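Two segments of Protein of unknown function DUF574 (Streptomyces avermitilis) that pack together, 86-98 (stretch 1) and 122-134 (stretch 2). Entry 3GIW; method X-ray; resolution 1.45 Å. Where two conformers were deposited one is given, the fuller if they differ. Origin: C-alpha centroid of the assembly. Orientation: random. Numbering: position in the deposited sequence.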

ATOM      1  N   GLY A  86      -1.164  -4.452  -4.422  1.00 14.08           N
ATOM      2  CA  GLY A  86      -2.040  -4.512  -3.241  1.00 14.71           C
ATOM      3  C   GLY A  86      -2.906  -3.266  -3.106  1.00 14.07           C
ATOM      4  O   GLY A  86      -2.944  -2.606  -2.073  1.00 16.40           O
ATOM      5  N   THR A  87      -3.616  -2.937  -4.181  1.00 13.43           N
ATOM      6  CA  THR A  87      -4.402  -1.712  -4.272  1.00 13.13           C
ATOM      7  C   THR A  87      -5.522  -1.578  -3.200  1.00 13.01           C
ATOM      8  O   THR A  87      -5.776  -0.463  -2.676  1.00 15.00           O
ATOM      9  CB  THR A  87      -5.009  -1.607  -5.675  1.00 14.58           C
ATOM     10  OG1 THR A  87      -3.926  -1.501  -6.616  1.00 16.54           O
ATOM     11  CG2 THR A  87      -5.990  -0.366  -5.807  1.00 15.50           C
ATOM     12  N   GLY A  88      -6.168  -2.674  -2.899  1.00 12.78           N
ATOM     13  CA  GLY A  88      -7.260  -2.660  -1.931  1.00 14.06           C
ATOM     14  C   GLY A  88      -8.531  -2.072  -2.538  1.00 13.48           C
ATOM     15  O   GLY A  88      -8.642  -1.873  -3.749  1.00 15.14           O
ATOM     16  N   ILE A  89      -9.488  -1.756  -1.680  1.00 12.73           N
ATOM     17  CA  ILE A  89     -10.787  -1.207  -2.097  0.50 12.80           C
ATOM     18  C   ILE A  89     -10.592   0.215  -2.623  1.00 13.81           C
ATOM     19  O   ILE A  89     -10.006   1.050  -1.918  1.00 15.04           O
ATOM     20  CB  ILE A  89     -11.792  -1.140  -0.891  0.50 12.70           C
ATOM     21  CG1 ILE A  89     -11.983  -2.503  -0.187  0.50 12.00           C
ATOM     22  CG2 ILE A  89     -13.118  -0.567  -1.357  0.50 11.63           C
ATOM     23  CD1 ILE A  89     -12.374  -3.657  -1.118  0.50 11.37           C
ATOM     24  N   PRO A  90     -11.097   0.539  -3.830  1.00 13.46           N
ATOM     25  CA  PRO A  90     -11.008   1.920  -4.315  1.00 13.90           C
ATOM     26  C   PRO A  90     -11.587   2.914  -3.304  1.00 16.52           C
ATOM     27  O   PRO A  90     -12.664   2.688  -2.746  1.00 16.94           O
ATOM     28  CB  PRO A  90     -11.826   1.879  -5.613  1.00 14.61           C
ATOM     29  CG  PRO A  90     -11.670   0.553  -6.065  1.00 14.28           C
ATOM     30  CD  PRO A  90     -11.716  -0.319  -4.839  1.00 13.53           C
ATOM     31  N   THR A  91     -10.866   3.998  -3.064  1.00 17.88           N
ATOM     32  CA  THR A  91     -11.244   5.025  -2.102  1.00 20.54           C
ATOM     33  C   THR A  91     -10.744   6.379  -2.604  1.00 21.27           C
ATOM     34  O   THR A  91      -9.603   6.513  -3.011  1.00 21.41           O
ATOM     35  CB  THR A  91     -10.623   4.764  -0.716  1.00 24.27           C
ATOM     36  OG1 THR A  91     -10.816   3.389  -0.356  1.00 27.22           O
ATOM     37  CG2 THR A  91     -11.234   5.692   0.338  1.00 23.83           C
ATOM     38  N   SER A  92     -11.582   7.391  -2.530  1.00 21.14           N
ATOM     39  CA  SER A  92     -11.309   8.679  -3.131  1.00 21.53           C
ATOM     40  C   SER A  92     -10.462   9.550  -2.214  1.00 20.44           C
ATOM     41  O   SER A  92     -10.759   9.674  -1.015  1.00 21.42           O
ATOM     42  CB  SER A  92     -12.629   9.398  -3.405  1.00 23.61           C
ATOM     43  OG  SER A  92     -12.403  10.511  -4.231  1.00 26.28           O
ATOM     44  N   PRO A  93      -9.396  10.171  -2.752  1.00 18.91           N
ATOM     45  CA  PRO A  93      -8.872  10.027  -4.105  1.00 18.00           C
ATOM     46  C   PRO A  93      -8.024   8.774  -4.287  1.00 16.92           C
ATOM     47  O   PRO A  93      -7.217   8.412  -3.421  1.00 17.45           O
ATOM     48  CB  PRO A  93      -8.010  11.282  -4.265  1.00 19.22           C
ATOM     49  CG  PRO A  93      -7.492  11.509  -2.915  1.00 19.42           C
ATOM     50  CD  PRO A  93      -8.598  11.136  -1.977  1.00 20.22           C
ATOM     51  N   ASN A  94      -8.193   8.127  -5.427  1.00 15.07           N
ATOM     52  CA  ASN A  94      -7.349   6.980  -5.741  1.00 14.30           C
ATOM     53  C   ASN A  94      -6.005   7.485  -6.248  1.00 14.08           C
ATOM     54  O   ASN A  94      -5.862   8.659  -6.636  1.00 14.06           O
ATOM     55  CB  ASN A  94      -8.000   6.104  -6.803  1.00 15.58           C
ATOM     56  CG  ASN A  94      -9.167   5.319  -6.270  1.00 17.36           C
ATOM     57  OD1 ASN A  94      -8.988   4.447  -5.424  1.00 19.09           O
ATOM     58  ND2 ASN A  94     -10.364   5.615  -6.775  1.00 20.93           N
ATOM     59  N   LEU A  95      -5.030   6.586  -6.228  1.00 14.12           N
ATOM     60  CA  LEU A  95      -3.657   6.908  -6.618  1.00 13.72           C
ATOM     61  C   LEU A  95      -3.635   7.631  -7.969  1.00 12.70           C
ATOM     62  O   LEU A  95      -2.984   8.678  -8.124  1.00 13.52           O
ATOM     63  CB  LEU A  95      -2.819   5.620  -6.671  1.00 14.37           C
ATOM     64  CG  LEU A  95      -1.312   5.819  -6.786  1.00 15.37           C
ATOM     65  CD1 LEU A  95      -0.538   4.648  -6.212  1.00 18.37           C
ATOM     66  CD2 LEU A  95      -0.921   6.044  -8.185  1.00 16.99           C
ATOM     67  N   HIS A  96      -4.318   7.083  -8.975  1.00 13.37           N
ATOM     68  CA  HIS A  96      -4.291   7.724 -10.302  1.00 13.27           C
ATOM     69  C   HIS A  96      -4.918   9.109 -10.370  1.00 13.77           C
ATOM     70  O   HIS A  96      -4.559   9.910 -11.243  1.00 14.74           O
ATOM     71  CB  HIS A  96      -4.862   6.811 -11.426  1.00 13.84           C
ATOM     72  CG  HIS A  96      -6.348   6.813 -11.541  1.00 14.53           C
ATOM     73  ND1 HIS A  96      -7.152   6.042 -10.727  1.00 13.83           N
ATOM     74  CD2 HIS A  96      -7.172   7.466 -12.397  1.00 15.90           C
ATOM     75  CE1 HIS A  96      -8.419   6.238 -11.077  1.00 15.87           C
ATOM     76  NE2 HIS A  96      -8.458   7.104 -12.075  1.00 15.59           N
ATOM     77  N   GLU A  97      -5.886   9.354  -9.501  1.00 13.88           N
ATOM     78  CA  GLU A  97      -6.573  10.646  -9.484  1.00 13.79           C
ATOM     79  C   GLU A  97      -5.599  11.709  -8.967  1.00 15.11           C
ATOM     80  O   GLU A  97      -5.568  12.836  -9.488  1.00 15.63           O
ATOM     81  CB  GLU A  97      -7.855  10.536  -8.649  1.00 15.95           C
ATOM     82  CG  GLU A  97      -8.858   9.599  -9.305  1.00 16.43           C
ATOM     83  CD  GLU A  97      -9.969   9.091  -8.375  1.00 20.26           C
ATOM     84  OE1 GLU A  97     -10.025   9.422  -7.200  1.00 20.52           O
ATOM     85  OE2 GLU A  97     -10.798   8.295  -8.859  1.00 27.23           O
ATOM     86  N   ILE A  98      -4.776  11.340  -7.990  1.00 14.99           N
ATOM     87  CA  ILE A  98      -3.734  12.250  -7.485  1.00 16.83           C
ATOM     88  C   ILE A  98      -2.691  12.505  -8.584  1.00 16.26           C
ATOM     89  O   ILE A  98      -2.369  13.662  -8.895  1.00 16.86           O
ATOM     90  CB  ILE A  98      -3.077  11.700  -6.211  1.00 17.12           C
ATOM     91  CG1 ILE A  98      -4.079  11.669  -5.064  1.00 17.96           C
ATOM     92  CG2 ILE A  98      -1.836  12.547  -5.825  1.00 18.50           C
ATOM     93  CD1 ILE A  98      -3.585  10.827  -3.897  1.00 19.76           C
ATOM     94  N   GLN A 122     -14.234  -0.498 -12.036  1.00 12.83           N
ATOM     95  CA  GLN A 122     -14.568   0.651 -12.913  1.00 12.27           C
ATOM     96  C   GLN A 122     -13.925   1.998 -12.468  1.00 13.43           C
ATOM     97  O   GLN A 122     -13.430   2.763 -13.314  1.00 15.03           O
ATOM     98  CB  GLN A 122     -16.098   0.812 -13.042  1.00 13.16           C
ATOM     99  CG  GLN A 122     -16.518   1.851 -14.062  1.00 14.42           C
ATOM    100  CD  GLN A 122     -16.501   3.294 -13.548  1.00 14.37           C
ATOM    101  OE1 GLN A 122     -16.605   3.567 -12.355  1.00 15.24           O
ATOM    102  NE2 GLN A 122     -16.411   4.229 -14.496  1.00 18.05           N
ATOM    103  N   GLY A 123     -13.977   2.304 -11.179  1.00 14.98           N
ATOM    104  CA  GLY A 123     -13.365   3.547 -10.672  1.00 16.22           C
ATOM    105  C   GLY A 123     -11.860   3.638 -10.856  1.00 16.69           C
ATOM    106  O   GLY A 123     -11.315   4.724 -11.048  1.00 20.25           O
ATOM    107  N   LEU A 124     -11.194   2.487 -10.809  1.00 15.64           N
ATOM    108  CA  LEU A 124      -9.758   2.423 -11.086  1.00 14.40           C
ATOM    109  C   LEU A 124      -9.477   2.684 -12.569  1.00 15.48           C
ATOM    110  O   LEU A 124      -8.425   3.217 -12.911  1.00 15.92           O
ATOM    111  CB  LEU A 124      -9.176   1.065 -10.660  1.00 14.96           C
ATOM    112  CG  LEU A 124      -9.356   0.722  -9.178  1.00 13.36           C
ATOM    113  CD1 LEU A 124      -8.792  -0.683  -8.943  1.00 13.80           C
ATOM    114  CD2 LEU A 124      -8.695   1.758  -8.278  1.00 14.79           C
ATOM    115  N   LEU A 125     -10.395   2.256 -13.433  1.00 15.39           N
ATOM    116  CA  LEU A 125     -10.237   2.362 -14.875  1.00 15.02           C
ATOM    117  C   LEU A 125     -10.665   3.724 -15.467  1.00 15.26           C
ATOM    118  O   LEU A 125     -10.406   3.992 -16.661  1.00 15.91           O
ATOM    119  CB  LEU A 125     -11.017   1.208 -15.544  1.00 15.75           C
ATOM    120  CG  LEU A 125     -10.550  -0.219 -15.221  1.00 17.02           C
ATOM    121  CD1 LEU A 125     -11.428  -1.280 -15.890  1.00 19.00           C
ATOM    122  CD2 LEU A 125      -9.082  -0.401 -15.605  1.00 18.37           C
ATOM    123  N   ALA A 126     -11.297   4.565 -14.655  1.00 15.66           N
ATOM    124  CA  ALA A 126     -11.763   5.891 -15.081  1.00 16.27           C
ATOM    125  C   ALA A 126     -10.603   6.898 -15.142  1.00 18.03           C
ATOM    126  O   ALA A 126     -10.356   7.652 -14.195  1.00 20.21           O
ATOM    127  CB  ALA A 126     -12.854   6.398 -14.162  1.00 17.05           C
ATOM    128  N   SER A 127      -9.939   6.911 -16.293  1.00 19.12           N
ATOM    129  CA  SER A 127      -8.728   7.690 -16.543  1.00 19.84           C
ATOM    130  C   SER A 127      -9.045   8.991 -17.259  1.00 20.31           C
ATOM    131  O   SER A 127     -10.053   9.080 -17.962  1.00 20.15           O
ATOM    132  CB  SER A 127      -7.784   6.860 -17.408  1.00 19.17           C
ATOM    133  OG  SER A 127      -6.564   7.546 -17.653  1.00 19.02           O
ATOM    134  N   THR A 128      -8.200  10.005 -17.072  1.00 19.88           N
ATOM    135  CA  THR A 128      -8.164  11.134 -17.993  1.00 19.46           C
ATOM    136  C   THR A 128      -7.944  10.575 -19.394  1.00 21.20           C
ATOM    137  O   THR A 128      -7.383   9.489 -19.542  1.00 19.70           O
ATOM    138  CB  THR A 128      -6.985  12.075 -17.705  1.00 18.74           C
ATOM    139  OG1 THR A 128      -5.778  11.305 -17.658  1.00 19.88           O
ATOM    140  CG2 THR A 128      -7.168  12.848 -16.407  1.00 17.52           C
ATOM    141  N   PRO A 129      -8.398  11.300 -20.437  1.00 21.84           N
ATOM    142  CA  PRO A 129      -8.107  10.860 -21.808  1.00 21.93           C
ATOM    143  C   PRO A 129      -6.618  10.866 -22.175  1.00 21.78           C
ATOM    144  O   PRO A 129      -6.179  10.032 -22.976  1.00 22.26           O
ATOM    145  CB  PRO A 129      -8.897  11.846 -22.691  1.00 21.46           C
ATOM    146  CG  PRO A 129      -9.247  12.994 -21.812  1.00 22.03           C
ATOM    147  CD  PRO A 129      -9.229  12.517 -20.389  1.00 22.15           C
ATOM    148  N   GLU A 130      -5.853  11.787 -21.591  1.00 20.61           N
ATOM    149  CA  GLU A 130      -4.413  11.894 -21.854  1.00 21.07           C
ATOM    150  C   GLU A 130      -3.617  10.734 -21.251  1.00 20.45           C
ATOM    151  O   GLU A 130      -2.517  10.399 -21.725  1.00 20.45           O
ATOM    152  CB  GLU A 130      -3.858  13.202 -21.274  1.00 21.95           C
ATOM    153  CG  GLU A 130      -4.430  14.480 -21.898  1.00 23.19           C
ATOM    154  CD  GLU A 130      -5.669  15.010 -21.221  1.00 24.36           C
ATOM    155  OE1 GLU A 130      -6.280  14.288 -20.412  1.00 25.09           O
ATOM    156  OE2 GLU A 130      -6.065  16.163 -21.532  1.00 25.57           O
ATOM    157  N   GLY A 131      -4.161  10.147 -20.190  1.00 19.33           N
ATOM    158  CA  GLY A 131      -3.461   9.134 -19.400  1.00 19.01           C
ATOM    159  C   GLY A 131      -3.990   7.743 -19.666  1.00 18.74           C
ATOM    160  O   GLY A 131      -4.809   7.534 -20.573  1.00 18.80           O
ATOM    161  N   ARG A 132      -3.525   6.775 -18.876  1.00 17.83           N
ATOM    162  CA  ARG A 132      -3.986   5.388 -19.005  1.00 19.43           C
ATOM    163  C   ARG A 132      -4.001   4.737 -17.636  1.00 17.22           C
ATOM    164  O   ARG A 132      -3.092   4.953 -16.863  1.00 17.10           O
ATOM    165  CB  ARG A 132      -3.063   4.526 -19.869  1.00 21.92           C
ATOM    166  CG  ARG A 132      -2.627   5.101 -21.209  1.00 24.12           C
ATOM    167  CD  ARG A 132      -1.536   4.209 -21.824  1.00 26.00           C
ATOM    168  NE  ARG A 132      -1.133   4.675 -23.152  1.00 28.73           N
ATOM    169  CZ  ARG A 132      -0.254   4.059 -23.954  1.00 29.91           C
ATOM    170  NH1 ARG A 132       0.349   2.935 -23.567  1.00 32.04           N
ATOM    171  NH2 ARG A 132       0.020   4.566 -25.159  1.00 29.63           N
ATOM    172  N   THR A 133      -4.990   3.901 -17.376  1.00 15.14           N
ATOM    173  CA  THR A 133      -4.974   3.025 -16.195  1.00 14.41           C
ATOM    174  C   THR A 133      -5.429   1.619 -16.573  1.00 14.85           C
ATOM    175  O   THR A 133      -6.182   1.414 -17.550  1.00 15.74           O
ATOM    176  CB  THR A 133      -5.855   3.560 -15.049  1.00 16.48           C
ATOM    177  OG1 THR A 133      -7.232   3.463 -15.432  1.00 16.48           O
ATOM    178  CG2 THR A 133      -5.501   4.986 -14.702  1.00 16.52           C
ATOM    179  N   ALA A 134      -5.035   0.668 -15.753  1.00 13.49           N
ATOM    180  CA  ALA A 134      -5.427  -0.719 -15.932  1.00 12.43           C
ATOM    181  C   ALA A 134      -5.489  -1.411 -14.557  1.00 13.25           C
ATOM    182  O   ALA A 134      -4.911  -0.915 -13.583  1.00 12.68           O
ATOM    183  CB  ALA A 134      -4.418  -1.429 -16.847  1.00 15.16           C
TER
HETATM  184  O   HOH W   1     -11.811   7.269 -10.807  1.00 30.12           O

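What does the first part of stretch 1 offer to its partner? Mostly carbon. T87 points its CA-to-CB bond toward stretch 2, and its methyl CG2 lies 4.2 Å from CD1 of L124. G88 follows with a positive phi of 76°, a backbone conformation that glycine adopts easily. I89 turns away and takes no part. P90 then faces the partner, its ring carbon CG 3.9 Å from CG of L124. The leucine's CA-to-CB bond points away from stretch 1, but its m, t rotamer brings the end of the side chain back, so a branched, apolar residue can meet both T87 and P90. It is buried, and 92 Å² of it is covered by stretch 1.

How is N94 held beside this apolar patch? Its OD1 accepts a hydrogen bond from T91 N (3.0 Å), which ties the side chain back to the preceding loop; the same OD1 sits 3.9 Å from CD2 of L124. N94 occupies the N-cap position before the helix that begins at L95, yet its side chain makes no capping bond. Instead its backbone N donates to OE1 of E97 at 2.9 Å, while its ND2 makes a weak hydrogen bond to OE2 of E97 at 3.4 Å. An asparagine suits this buried place because its amide can accept at one end and donate at the other.

Why is H96 the centre of the contact? It provides the one direct hydrogen bond between the stretches, from its NE2 to O of A126 (2.9 Å, with an N-H...O angle of 148°). The acceptor is a backbone carbonyl, so A126 needs no polar side chain to play its part. Chi1 of 82° (p) sets the imidazole among several backbone oxygens: CE1 is 3.3 Å from O of G123, near the ring plane, and 3.5 Å from O of L124, which lies over one face. T133 brings its methyl CG2 to 3.7 Å from CG of H96, while its OG1 donates to O of L124 at 2.8 Å, linking the strand to the preceding segment of stretch 2. With ND1 bonded elsewhere in the structure, both ring nitrogens are satisfied, as a buried histidine requires.

What does E97 add at the end? Its OE2 stays 4.2 Å from O of G123, but water 1 spans the gap, donating to OE2 of E97 at 2.4 Å and to O of G123 at 2.6 Å. Two acceptors are thus joined through a shared donor. Altogether the stretches bury 338 Å², a modest area.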